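Local atomic coordinates of DyP (Bjerkandera adusta, PDB entry 3VXJ), a protein that probably uses hydrogen peroxide to oxidise synthetic dyes and phenolic compounds such as 2,6-dimethoxyphenol at a heme b cofactor, as a DyP-type peroxidase. Residues 10-15 with 47-52; 215-220 with 427-432; 268-273 with 301-306. All coordinates share one frame; numbering follows the deposited sequence.

Contact 1 (10-15 with 47-52); sequences NIQGDI and ERITSA
I11 and G13 pair with A52 and T50, respectively, through two backbone hydrogen bonds, which make a single beta bridge between Q12 and S51 in the N-terminal alpha+beta barrel domain of the DyP fold. A52 N donates to I11 O at 2.9 Å. G13 N donates to T50 O, also at 2.9 Å. I11 O takes a second, softer contact from S51 CA at 3.2 Å, a CA-H...O approach beside the N-H bond. The backbones close to 3.7 Å between the CA atoms of G13 and A52; a CB on G13 would point at the 47-52 segment and run into S51 O, so the absence of a side chain is part of the fit. The side-chain contact is made by Q12 and I49, which cross obliquely. I49 CG2, anti to the backbone N, sits 3.9 Å from Q12 OE1 and touches the CG and CD of the same glutamine. The amide is held from outside by both ends: OE1 accepts from L69 N of strand 65-71, and NE2 donates to P431 O. N68 ND2 gives T50 O a second donor, while T50 OG1 is bonded to V67 N, tying the 47-52 segment to the same strand. S51 is the N-cap of helix 52-55. Its OG, placed between the backbone N and the carbonyl carbon (chi1 71°), accepts from I54 N.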
loop_
_atom_site.group_PDB
_atom_site.type_symbol
_atom_site.label_atom_id
_atom_site.label_comp_id
_atom_site.label_asym_id
_atom_site.label_seq_id
_atom_site.Cartn_x
_atom_site.Cartn_y
_atom_site.Cartn_z
ATOM N N ASN A 10 -20.228 5.744 9.046
ATOM C CA ASN A 10 -19.359 6.200 10.125
ATOM C C ASN A 10 -17.897 5.800 9.952
ATOM O O ASN A 10 -17.058 6.143 10.783
ATOM C CB ASN A 10 -19.867 5.700 11.480
ATOM C CG ASN A 10 -19.376 6.557 12.623
ATOM O OD1 ASN A 10 -19.327 7.784 12.497
ATOM N ND2 ASN A 10 -18.988 5.924 13.737
ATOM N N ILE A 11 -17.599 5.076 8.878
ATOM C CA ILE A 11 -16.243 4.586 8.619
ATOM C C ILE A 11 -15.632 5.413 7.498
ATOM O O ILE A 11 -16.234 5.583 6.440
ATOM C CB ILE A 11 -16.259 3.084 8.239
ATOM C CG1 ILE A 11 -16.743 2.260 9.444
ATOM C CG2 ILE A 11 -14.860 2.625 7.785
ATOM C CD1 ILE A 11 -17.242 0.863 9.117
ATOM N N GLN A 12 -14.447 5.961 7.733
ATOM C CA GLN A 12 -13.764 6.715 6.691
ATOM C C GLN A 12 -13.534 5.838 5.452
ATOM O O GLN A 12 -13.006 4.725 5.544
ATOM C CB GLN A 12 -12.475 7.337 7.229
ATOM C CG GLN A 12 -12.712 8.408 8.299
ATOM C CD GLN A 12 -11.521 9.321 8.474
ATOM O OE1 GLN A 12 -11.122 10.005 7.537
ATOM N NE2 GLN A 12 -10.932 9.327 9.667
ATOM N N GLY A 13 -13.965 6.343 4.297
ATOM C CA GLY A 13 -14.144 5.498 3.125
ATOM C C GLY A 13 -12.889 4.872 2.541
ATOM O O GLY A 13 -12.955 3.785 1.975
ATOM N N ASP A 14 -11.747 5.548 2.659
ATOM C CA ASP A 14 -10.518 4.985 2.083
ATOM C C ASP A 14 -10.092 3.673 2.744
ATOM O O ASP A 14 -9.428 2.852 2.116
ATOM C CB ASP A 14 -9.372 5.996 2.108
ATOM C CG ASP A 14 -8.269 5.652 1.125
ATOM O OD1 ASP A 14 -8.590 5.336 -0.040
ATOM O OD2 ASP A 14 -7.082 5.670 1.526
ATOM N N ILE A 15 -10.502 3.479 4.000
ATOM C CA ILE A 15 -10.131 2.286 4.755
ATOM C C ILE A 15 -10.761 1.020 4.162
ATOM O O ILE A 15 -10.085 0.013 3.970
ATOM C CB ILE A 15 -10.569 2.392 6.225
ATOM C CG1 ILE A 15 -9.909 3.589 6.906
ATOM C CG2 ILE A 15 -10.226 1.106 6.968
ATOM C CD1 ILE A 15 -10.555 3.942 8.240
ATOM N N GLU A 47 -19.056 18.320 6.604
ATOM C CA GLU A 47 -19.037 18.874 5.249
ATOM C C GLU A 47 -18.189 18.085 4.254
ATOM O O GLU A 47 -18.536 17.992 3.075
ATOM C CB GLU A 47 -18.556 20.335 5.273
ATOM C CG GLU A 47 -19.417 21.286 6.103
ATOM C CD GLU A 47 -20.907 21.176 5.808
ATOM O OE1 GLU A 47 -21.307 21.306 4.628
ATOM O OE2 GLU A 47 -21.686 20.964 6.766
ATOM N N ARG A 48 -17.083 17.526 4.734
ATOM C CA ARG A 48 -16.017 17.056 3.845
ATOM C C ARG A 48 -15.550 15.613 4.024
ATOM O O ARG A 48 -15.007 15.025 3.088
ATOM C CB ARG A 48 -14.802 17.982 3.955
ATOM C CG ARG A 48 -15.066 19.428 3.527
ATOM C CD ARG A 48 -15.140 19.568 2.015
ATOM N NE ARG A 48 -15.256 20.969 1.618
ATOM C CZ ARG A 48 -16.296 21.499 0.981
ATOM N NH1 ARG A 48 -17.332 20.744 0.635
ATOM N NH2 ARG A 48 -16.289 22.788 0.676
ATOM N N ILE A 49 -15.709 15.049 5.217
ATOM C CA ILE A 49 -15.135 13.720 5.471
ATOM C C ILE A 49 -16.030 12.635 4.880
ATOM O O ILE A 49 -17.200 12.504 5.252
ATOM C CB ILE A 49 -14.821 13.477 6.963
ATOM C CG1 ILE A 49 -13.748 14.467 7.467
ATOM C CG2 ILE A 49 -14.391 12.014 7.195
ATOM C CD1 ILE A 49 -12.324 14.280 6.904
ATOM N N THR A 50 -15.455 11.863 3.965
ATOM C CA THR A 50 -16.190 10.928 3.127
ATOM C C THR A 50 -16.234 9.517 3.702
ATOM O O THR A 50 -15.186 8.894 3.922
ATOM C CB THR A 50 -15.567 10.901 1.720
ATOM O OG1 THR A 50 -15.331 12.248 1.284
ATOM C CG2 THR A 50 -16.491 10.205 0.744
ATOM N N SER A 51 -17.447 9.021 3.929
ATOM C CA SER A 51 -17.668 7.689 4.471
ATOM C C SER A 51 -17.622 6.586 3.414
ATOM O O SER A 51 -17.727 6.851 2.210
ATOM C CB SER A 51 -19.029 7.630 5.168
ATOM O OG SER A 51 -20.082 7.684 4.214
ATOM N N ALA A 52 -17.480 5.347 3.880
ATOM C CA ALA A 52 -17.614 4.174 3.029
ATOM C C ALA A 52 -18.966 4.163 2.300
ATOM O O ALA A 52 -19.038 3.799 1.117
ATOM C CB ALA A 52 -17.427 2.911 3.861
#

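Contact 2 (215-220 with 427-432); sequences GSFMAF and YFFLPS
F217 and F429 form the apolar centre of one face of an antiparallel pair, the inner strand 216-225 and the outermost strand 420-430 of a ferredoxin-like antiparallel sheet. The edge of F429 meets the face of F217: CD1 of F429 stands 3.7 Å above the F217 ring plane, over its centre, with the planes at 56°. F429 reaches this place because its CG is anti to the backbone N (chi1 180°), which also brings CZ to 3.8 Å from G215 CA. An alanine in place of F217 would probably open a gap over F429 CD1 and leave the F429 ring freer to turn. A219 CB packs on Y427 CE1 on this face. On the other face M218 and F428 lie side by side in an oblique Met-aromatic contact, SD to CD2 4.0 Å; M218 CB also touches L430 CD1, and F220 CB meets the F428 ring at its edge. Further out, D97 takes the hydroxyl of Y427 and I197 O that of S216. Four backbone bonds join the strands through the hydrogen-bonded pairs S216-L430 and M218-F428. The straightest runs from L430 N to S216 O, 2.8 Å long with 173° at the hydrogen.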
loop_
_atom_site.group_PDB
_atom_site.type_symbol
_atom_site.label_atom_id
_atom_site.label_comp_id
_atom_site.label_asym_id
_atom_site.label_seq_id
_atom_site.Cartn_x
_atom_site.Cartn_y
_atom_site.Cartn_z
ATOM N N GLY A 215 -12.118 2.701 13.605
ATOM C CA GLY A 215 -10.950 3.360 13.040
ATOM C C GLY A 215 -10.025 2.329 12.412
ATOM O O GLY A 215 -10.333 1.137 12.367
ATOM N N SER A 216 -8.884 2.794 11.911
ATOM C CA SER A 216 -7.855 1.885 11.400
ATOM C C SER A 216 -6.505 2.584 11.431
ATOM O O SER A 216 -6.431 3.819 11.413
ATOM C CB SER A 216 -8.187 1.447 9.961
ATOM O OG SER A 216 -7.287 0.438 9.502
ATOM N N PHE A 217 -5.431 1.794 11.480
ATOM C CA PHE A 217 -4.086 2.355 11.361
ATOM C C PHE A 217 -3.608 2.326 9.925
ATOM O O PHE A 217 -3.695 1.287 9.253
ATOM C CB PHE A 217 -3.072 1.606 12.229
ATOM C CG PHE A 217 -3.275 1.801 13.703
ATOM C CD1 PHE A 217 -2.792 2.940 14.354
ATOM C CD2 PHE A 217 -3.980 0.862 14.439
ATOM C CE1 PHE A 217 -2.996 3.121 15.722
ATOM C CE2 PHE A 217 -4.179 1.028 15.806
ATOM C CZ PHE A 217 -3.693 2.162 16.448
ATOM N N MET A 218 -3.110 3.469 9.465
ATOM C CA MET A 218 -2.439 3.577 8.182
ATOM C C MET A 218 -0.923 3.540 8.342
ATOM O O MET A 218 -0.346 4.267 9.165
ATOM C CB MET A 218 -2.829 4.883 7.495
ATOM C CG MET A 218 -2.206 5.017 6.097
ATOM S SD MET A 218 -1.960 6.693 5.505
ATOM C CE MET A 218 -3.644 7.167 5.150
ATOM N N ALA A 219 -0.283 2.694 7.537
ATOM C CA ALA A 219 1.146 2.789 7.286
ATOM C C ALA A 219 1.278 3.531 5.957
ATOM O O ALA A 219 0.865 3.037 4.904
ATOM C CB ALA A 219 1.772 1.407 7.201
ATOM N N PHE A 220 1.809 4.744 6.034
ATOM C CA PHE A 220 2.126 5.533 4.862
ATOM C C PHE A 220 3.618 5.394 4.555
ATOM O O PHE A 220 4.457 5.481 5.457
ATOM C CB PHE A 220 1.785 7.016 5.084
ATOM C CG PHE A 220 2.132 7.869 3.905
ATOM C CD1 PHE A 220 1.278 7.921 2.817
ATOM C CD2 PHE A 220 3.323 8.588 3.854
ATOM C CE1 PHE A 220 1.598 8.670 1.696
ATOM C CE2 PHE A 220 3.648 9.333 2.734
ATOM C CZ PHE A 220 2.784 9.379 1.660
ATOM N N TYR A 427 3.106 6.436 10.703
ATOM C CA TYR A 427 1.990 5.630 11.170
ATOM C C TYR A 427 0.903 6.566 11.681
ATOM O O TYR A 427 1.155 7.391 12.572
ATOM C CB TYR A 427 2.461 4.700 12.297
ATOM C CG TYR A 427 3.503 3.660 11.924
ATOM C CD1 TYR A 427 3.406 2.930 10.732
ATOM C CD2 TYR A 427 4.569 3.390 12.779
ATOM C CE1 TYR A 427 4.358 1.964 10.400
ATOM C CE2 TYR A 427 5.518 2.420 12.460
ATOM C CZ TYR A 427 5.400 1.714 11.269
ATOM O OH TYR A 427 6.332 0.768 10.943
ATOM N N PHE A 428 -0.293 6.438 11.103
ATOM C CA PHE A 428 -1.444 7.282 11.437
ATOM C C PHE A 428 -2.592 6.441 11.965
ATOM O O PHE A 428 -2.725 5.268 11.628
ATOM C CB PHE A 428 -1.952 8.070 10.214
ATOM C CG PHE A 428 -0.948 9.011 9.640
ATOM C CD1 PHE A 428 -0.692 10.237 10.254
ATOM C CD2 PHE A 428 -0.248 8.681 8.483
ATOM C CE1 PHE A 428 0.249 11.117 9.727
ATOM C CE2 PHE A 428 0.686 9.561 7.943
ATOM C CZ PHE A 428 0.929 10.777 8.558
ATOM N N PHE A 429 -3.440 7.058 12.774
ATOM C CA PHE A 429 -4.717 6.457 13.127
ATOM C C PHE A 429 -5.846 7.277 12.518
ATOM O O PHE A 429 -5.916 8.496 12.723
ATOM C CB PHE A 429 -4.885 6.362 14.648
ATOM C CG PHE A 429 -6.189 5.750 15.063
ATOM C CD1 PHE A 429 -6.428 4.398 14.866
ATOM C CD2 PHE A 429 -7.211 6.544 15.590
ATOM C CE1 PHE A 429 -7.644 3.819 15.232
ATOM C CE2 PHE A 429 -8.435 5.971 15.965
ATOM C CZ PHE A 429 -8.653 4.617 15.770
ATOM N N LEU A 430 -6.726 6.598 11.781
ATOM C CA LEU A 430 -7.922 7.227 11.218
ATOM C C LEU A 430 -9.118 6.845 12.069
ATOM O O LEU A 430 -9.567 5.703 12.024
ATOM C CB LEU A 430 -8.157 6.783 9.771
ATOM C CG LEU A 430 -7.325 7.456 8.680
ATOM C CD1 LEU A 430 -5.859 7.041 8.745
ATOM C CD2 LEU A 430 -7.912 7.132 7.327
ATOM N N PRO A 431 -9.655 7.808 12.844
ATOM C CA PRO A 431 -10.799 7.478 13.687
ATOM C C PRO A 431 -12.085 7.314 12.868
ATOM O O PRO A 431 -12.141 7.661 11.672
ATOM C CB PRO A 431 -10.924 8.710 14.597
ATOM C CG PRO A 431 -9.577 9.401 14.524
ATOM C CD PRO A 431 -9.134 9.155 13.122
ATOM N N SER A 432 -13.121 6.783 13.505
ATOM C CA SER A 432 -14.455 6.853 12.922
ATOM C C SER A 432 -14.877 8.312 12.751
ATOM O O SER A 432 -14.313 9.237 13.362
ATOM C CB SER A 432 -15.469 6.120 13.801
ATOM O OG SER A 432 -15.719 6.849 14.990
#

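Contact 3 (268-273 with 301-306); sequences APIDLA and TRCPFG
R302 grips D271 side-on: NE and NH2 both donate to the one backbone oxygen D271 O, at 3.0 Å from NE and 2.9 Å from NH2. The oxygen lies at the guanidinium edge, close to its plane, and each donor is somewhat tilted from the carbonyl plane. A bend at the third torsion (chi3 76°) helps bring NE and NH2 to the carbonyl. The D271 carboxylate adds a long salt bridge, OD1 to R302 NE 3.9 Å, with its plane 69° from that of the guanidinium. OD1 also lies beside R302 CB, while OD2 is taken by Y293 N. D295 supplies a second carboxylate to R302 NE, and D295 OD1 comes close to D271 OD1. Within 268-273, A273 N bonds to P269 O at 2.9 Å, a turn that includes D271. Beyond the charges the packing falls to I270. Its CG1 stands between the backbone N and the carbonyl carbon (chi1 71°), and from there CD1 reaches both C303 SG at 3.8 Å and P304 CD at 3.7 Å, crossing the proline at about a right angle. A258 and R259 of helix 249-261 cover the same isoleucine. The contact thus joins the loop after helix 249-261 to the loop that leads into helix 308-312, whose H308 is the axial heme ligand. With two acidic side chains beside it, the guanidinium probably offsets the repulsion between their carboxylates while its N-H groups fix the D271 carbonyl.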
loop_
_atom_site.group_PDB
_atom_site.type_symbol
_atom_site.label_atom_id
_atom_site.label_comp_id
_atom_site.label_asym_id
_atom_site.label_seq_id
_atom_site.Cartn_x
_atom_site.Cartn_y
_atom_site.Cartn_z
ATOM N N ALA A 268 -2.280 -10.563 -14.759
ATOM C CA ALA A 268 -2.454 -12.014 -14.775
ATOM C C ALA A 268 -1.479 -12.638 -13.768
ATOM O O ALA A 268 -0.277 -12.400 -13.846
ATOM C CB ALA A 268 -2.227 -12.570 -16.168
ATOM N N PRO A 269 -1.983 -13.422 -12.796
ATOM C CA PRO A 269 -1.060 -14.016 -11.833
ATOM C C PRO A 269 -0.268 -15.154 -12.477
ATOM O O PRO A 269 -0.834 -15.981 -13.198
ATOM C CB PRO A 269 -1.991 -14.545 -10.743
ATOM C CG PRO A 269 -3.282 -14.819 -11.444
ATOM C CD PRO A 269 -3.386 -13.807 -12.540
ATOM N N ILE A 270 1.038 -15.197 -12.226
ATOM C CA ILE A 270 1.871 -16.215 -12.854
ATOM C C ILE A 270 1.544 -17.642 -12.388
ATOM O O ILE A 270 1.756 -18.597 -13.128
ATOM C CB ILE A 270 3.398 -15.900 -12.757
ATOM C CG1 ILE A 270 3.938 -16.061 -11.327
ATOM C CG2 ILE A 270 3.712 -14.505 -13.371
ATOM C CD1 ILE A 270 5.430 -15.720 -11.207
ATOM N N ASP A 271 0.945 -17.781 -11.205
ATOM C CA ASP A 271 0.526 -19.107 -10.751
ATOM C C ASP A 271 -0.515 -19.703 -11.716
ATOM O O ASP A 271 -0.544 -20.911 -11.925
ATOM C CB ASP A 271 -0.025 -19.045 -9.324
ATOM C CG ASP A 271 -0.147 -20.405 -8.684
ATOM O OD1 ASP A 271 0.640 -21.313 -9.050
ATOM O OD2 ASP A 271 -1.021 -20.553 -7.805
ATOM N N LEU A 272 -1.344 -18.850 -12.323
ATOM C CA LEU A 272 -2.315 -19.292 -13.343
ATOM C C LEU A 272 -1.795 -19.213 -14.781
ATOM O O LEU A 272 -2.228 -19.988 -15.639
ATOM C CB LEU A 272 -3.616 -18.495 -13.239
ATOM C CG LEU A 272 -4.367 -18.588 -11.910
ATOM C CD1 LEU A 272 -5.635 -17.734 -11.965
ATOM C CD2 LEU A 272 -4.702 -20.038 -11.573
ATOM N N ALA A 273 -0.891 -18.270 -15.030
ATOM C CA ALA A 273 -0.333 -18.011 -16.357
ATOM C C ALA A 273 1.192 -18.054 -16.236
ATOM O O ALA A 273 1.863 -17.017 -16.271
ATOM C CB ALA A 273 -0.800 -16.653 -16.848
ATOM N N THR A 301 8.655 -23.600 -10.484
ATOM C CA THR A 301 8.345 -23.387 -11.898
ATOM C C THR A 301 7.179 -22.432 -12.118
ATOM O O THR A 301 7.274 -21.503 -12.921
ATOM C CB THR A 301 8.094 -24.690 -12.636
ATOM O OG1 THR A 301 9.317 -25.423 -12.641
ATOM C CG2 THR A 301 7.656 -24.418 -14.092
ATOM N N ARG A 302 6.085 -22.644 -11.400
ATOM C CA ARG A 302 4.924 -21.788 -11.623
ATOM C C ARG A 302 5.079 -20.398 -11.004
ATOM O O ARG A 302 4.581 -19.428 -11.556
ATOM C CB ARG A 302 3.644 -22.472 -11.145
ATOM C CG ARG A 302 3.335 -23.749 -11.913
ATOM C CD ARG A 302 1.967 -24.330 -11.572
ATOM N NE ARG A 302 0.891 -23.572 -12.200
ATOM C CZ ARG A 302 0.424 -23.782 -13.428
ATOM N NH1 ARG A 302 0.936 -24.726 -14.194
ATOM N NH2 ARG A 302 -0.556 -23.024 -13.904
ATOM N N CYS A 303 5.745 -20.308 -9.857
ATOM C CA CYS A 303 5.963 -19.021 -9.174
ATOM C C CYS A 303 7.153 -19.141 -8.235
ATOM O O CYS A 303 7.209 -20.092 -7.451
ATOM C CB CYS A 303 4.718 -18.625 -8.362
ATOM S SG CYS A 303 4.774 -16.959 -7.665
ATOM N N PRO A 304 8.099 -18.169 -8.275
ATOM C CA PRO A 304 9.155 -18.204 -7.249
ATOM C C PRO A 304 8.596 -18.101 -5.833
ATOM O O PRO A 304 7.535 -17.500 -5.623
ATOM C CB PRO A 304 10.011 -16.967 -7.568
ATOM C CG PRO A 304 9.684 -16.633 -9.019
ATOM C CD PRO A 304 8.230 -16.989 -9.158
ATOM N N PHE A 305 9.313 -18.669 -4.874
ATOM C CA PHE A 305 8.903 -18.562 -3.475
ATOM C C PHE A 305 8.951 -17.119 -2.979
ATOM O O PHE A 305 8.174 -16.746 -2.097
ATOM C CB PHE A 305 9.769 -19.435 -2.563
ATOM C CG PHE A 305 9.733 -20.905 -2.892
ATOM C CD1 PHE A 305 8.526 -21.567 -3.120
ATOM C CD2 PHE A 305 10.918 -21.646 -2.923
ATOM C CE1 PHE A 305 8.502 -22.934 -3.412
ATOM C CE2 PHE A 305 10.898 -23.004 -3.222
ATOM C CZ PHE A 305 9.688 -23.646 -3.456
ATOM N N GLY A 306 9.848 -16.317 -3.556
ATOM C CA GLY A 306 10.127 -14.955 -3.095
ATOM C C GLY A 306 9.545 -13.812 -3.925
ATOM O O GLY A 306 9.903 -12.656 -3.696
#

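Overall arrangement
Contacts 1 and 2 are neighbours, their centres 13 Å apart, and they touch: N10 O lies 3.4 Å from S432 CB, and I15 CG2 packs 3.6 Å from S216 CB. The N-terminal segment 10-15 is thereby joined to strand 216-225 and to the residues that follow strand 420-430. Contact 3 lies on the opposite side of the chain's centre, with its centre 36 Å from that of contact 1 and 32 Å from that of contact 2, and along the chain it falls inside the loop that contact 2 closes. Contacts 2 and 3 both approach the heme: the A219 side chain is about 8 Å from it and that of C303 about 10 Å, while the D271 side chain is about 9 Å from a bound 2,6-dimethoxyphenol.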